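Local coordinates for putative alpha-ketoglutarate-dependent taurine dioxygenase (PDB 5HSX), which probably acts as an iron(II)- and 2-oxoglutarate-dependent dioxygenase of the TfdA (taurine dioxygenase) family, at residues B[31-36]-B[60-65]. Residues are numbered along the deposited sequence; the frame is centred on the assembly and turned at random.
Sequences AEIHGV and VFFREQ
Phe-61 lies between Ala-31 and Ile-33 in a parallel strand pairing, its N donating to Ala-31 O and its O accepting from Ile-33 N, the second bond nearly straight. This is the rule of parallel pairing in a single example: one residue bonds the two that flank its bridge partner, here Glu-32. The two strands, 31-34 and 59-62, are neighbours in the mixed sheet of this cupin-clan fold, and helix 44-57 carries the chain from one to the other as a beta-alpha-beta crossover. Their short axes diverge by 42°, and beyond Phe-61 the ladder opens: water 2 takes over, donating to Ile-33 O and accepting from Arg-63 N.

Ala-31, Ile-33, Val-60 and Phe-62 form an apolar face; Glu-32 and Phe-61 lie on the other. On the apolar face, Ile-33 extends its CD1 methyl to Val-60 CB at 3.7 Å, while its CB and CG2 lie alongside CE1 of the Phe-62 ring. Helix 44-57 packs here, with Ile-50 against Phe-62 and Trp-57 against Ala-31.

On the other face, Glu-32 divides its two oxygens. OE1 receives His-34 NE2 at 3.0 Å, nearly along the C-O axis and in the plane of the imidazole. OE2 meets the edge of the Arg-63 guanidinium in a long salt bridge to NE (3.5 Å), the two planes turned 74° apart; water 1 donates to OE2 and links it to NH2 as well. Arg-63 reaches back because its chain bends at chi2 (-72°), and its NH1 is held by Ser-262 OG and Lys-257 O. Phe-61 stacks on Phe-256 and meets Trp-152 edge-to-face.

Past the strands, Gln-65 OE1 accepts from Leu-38 N, and its NE2 makes weak hydrogen bonds to Arg-63 O and, at 3.0 Å, to Val-36 O.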
loop_
_atom_site.group_PDB
_atom_site.type_symbol
_atom_site.label_atom_id
_atom_site.label_comp_id
_atom_site.label_asym_id
_atom_site.label_seq_id
_atom_site.Cartn_x
_atom_site.Cartn_y
_atom_site.Cartn_z
ATOM N N ALA B 31 -2.187 14.009 4.334
ATOM C CA ALA B 31 -3.212 15.005 4.070
ATOM C C ALA B 31 -2.770 15.884 2.911
ATOM O O ALA B 31 -1.584 16.208 2.782
ATOM C CB ALA B 31 -3.491 15.867 5.313
ATOM N N GLU B 32 -3.723 16.259 2.063
ATOM C CA GLU B 32 -3.473 17.255 1.032
ATOM C C GLU B 32 -3.702 18.640 1.614
ATOM O O GLU B 32 -4.611 18.842 2.423
ATOM C CB GLU B 32 -4.381 17.047 -0.185
ATOM C CG GLU B 32 -4.137 15.748 -0.918
ATOM C CD GLU B 32 -4.675 15.769 -2.341
ATOM O OE1 GLU B 32 -5.358 16.750 -2.708
ATOM O OE2 GLU B 32 -4.403 14.808 -3.094
ATOM N N ILE B 33 -2.859 19.587 1.213
ATOM C CA ILE B 33 -3.031 20.994 1.543
ATOM C C ILE B 33 -3.330 21.742 0.254
ATOM O O ILE B 33 -2.635 21.561 -0.754
ATOM C CB ILE B 33 -1.789 21.570 2.246
ATOM C CG1 ILE B 33 -1.529 20.813 3.556
ATOM C CG2 ILE B 33 -1.971 23.065 2.496
ATOM C CD1 ILE B 33 -0.280 21.248 4.291
ATOM N N HIS B 34 -4.382 22.553 0.276
ATOM C CA HIS B 34 -4.703 23.451 -0.819
ATOM C C HIS B 34 -4.836 24.869 -0.280
ATOM O O HIS B 34 -4.972 25.090 0.927
ATOM C CB HIS B 34 -5.989 23.017 -1.542
ATOM C CG HIS B 34 -5.841 21.745 -2.323
ATOM N ND1 HIS B 34 -5.631 21.728 -3.686
ATOM C CD2 HIS B 34 -5.866 20.449 -1.932
ATOM C CE1 HIS B 34 -5.537 20.477 -4.100
ATOM N NE2 HIS B 34 -5.676 19.681 -3.055
ATOM N N GLY B 35 -4.771 25.836 -1.196
ATOM C CA GLY B 35 -4.881 27.240 -0.849
ATOM C C GLY B 35 -3.569 27.955 -0.617
ATOM O O GLY B 35 -3.580 29.080 -0.100
ATOM N N VAL B 36 -2.443 27.346 -0.976
ATOM C CA VAL B 36 -1.125 27.932 -0.776
ATOM C C VAL B 36 -0.405 27.949 -2.117
ATOM O O VAL B 36 -0.433 26.956 -2.849
ATOM C CB VAL B 36 -0.300 27.148 0.269
ATOM C CG1 VAL B 36 0.789 28.024 0.855
ATOM C CG2 VAL B 36 -1.196 26.599 1.367
ATOM N N VAL B 60 2.385 15.688 4.405
ATOM C CA VAL B 60 1.394 16.513 3.734
ATOM C C VAL B 60 1.799 16.671 2.275
ATOM O O VAL B 60 2.985 16.632 1.925
ATOM C CB VAL B 60 1.203 17.882 4.423
ATOM C CG1 VAL B 60 0.647 17.677 5.839
ATOM C CG2 VAL B 60 2.517 18.674 4.477
ATOM N N PHE B 61 0.794 16.836 1.416
ATOM C CA PHE B 61 1.004 16.858 -0.025
ATOM C C PHE B 61 0.417 18.124 -0.635
ATOM O O PHE B 61 -0.642 18.598 -0.213
ATOM C CB PHE B 61 0.370 15.631 -0.701
ATOM C CG PHE B 61 0.837 14.316 -0.146
ATOM C CD1 PHE B 61 2.068 13.790 -0.512
ATOM C CD2 PHE B 61 0.038 13.601 0.734
ATOM C CE1 PHE B 61 2.497 12.568 -0.010
ATOM C CE2 PHE B 61 0.456 12.376 1.241
ATOM C CZ PHE B 61 1.690 11.855 0.867
ATOM N N PHE B 62 1.109 18.659 -1.640
ATOM C CA PHE B 62 0.624 19.773 -2.438
ATOM C C PHE B 62 0.518 19.325 -3.889
ATOM O O PHE B 62 1.246 18.429 -4.332
ATOM C CB PHE B 62 1.555 21.001 -2.344
ATOM C CG PHE B 62 1.853 21.447 -0.931
ATOM C CD1 PHE B 62 1.121 22.470 -0.338
ATOM C CD2 PHE B 62 2.880 20.856 -0.203
ATOM C CE1 PHE B 62 1.406 22.891 0.968
ATOM C CE2 PHE B 62 3.165 21.266 1.094
ATOM C CZ PHE B 62 2.428 22.285 1.679
ATOM N N ARG B 63 -0.395 19.953 -4.625
ATOM C CA ARG B 63 -0.589 19.690 -6.044
ATOM C C ARG B 63 -0.452 20.978 -6.838
ATOM O O ARG B 63 -0.732 22.071 -6.335
ATOM C CB ARG B 63 -1.972 19.079 -6.327
ATOM C CG ARG B 63 -2.276 17.791 -5.592
ATOM C CD ARG B 63 -1.484 16.622 -6.139
ATOM N NE ARG B 63 -2.040 15.353 -5.682
ATOM C CZ ARG B 63 -1.591 14.158 -6.053
ATOM N NH1 ARG B 63 -0.557 14.059 -6.878
ATOM N NH2 ARG B 63 -2.168 13.059 -5.586
ATOM N N GLU B 64 -0.024 20.838 -8.096
ATOM C CA GLU B 64 0.030 21.953 -9.041
ATOM C C GLU B 64 0.940 23.073 -8.537
ATOM O O GLU B 64 0.625 24.258 -8.674
ATOM C CB GLU B 64 -1.370 22.496 -9.343
ATOM C CG GLU B 64 -2.310 21.499 -9.981
ATOM C CD GLU B 64 -1.851 21.083 -11.357
ATOM O OE1 GLU B 64 -1.691 19.864 -11.585
ATOM O OE2 GLU B 64 -1.642 21.973 -12.209
ATOM N N GLN B 65 2.078 22.700 -7.962
ATOM C CA GLN B 65 3.090 23.648 -7.495
ATOM C C GLN B 65 4.328 23.464 -8.373
ATOM O O GLN B 65 5.165 22.599 -8.116
ATOM C CB GLN B 65 3.400 23.419 -6.018
ATOM C CG GLN B 65 2.164 23.413 -5.125
ATOM C CD GLN B 65 1.521 24.784 -5.013
ATOM O OE1 GLN B 65 2.200 25.809 -5.109
ATOM N NE2 GLN B 65 0.210 24.811 -4.818
HETATM O O HOH W 1 -3.677 12.467 -3.001
HETATM O O HOH W 2 -1.713 22.264 -3.325
#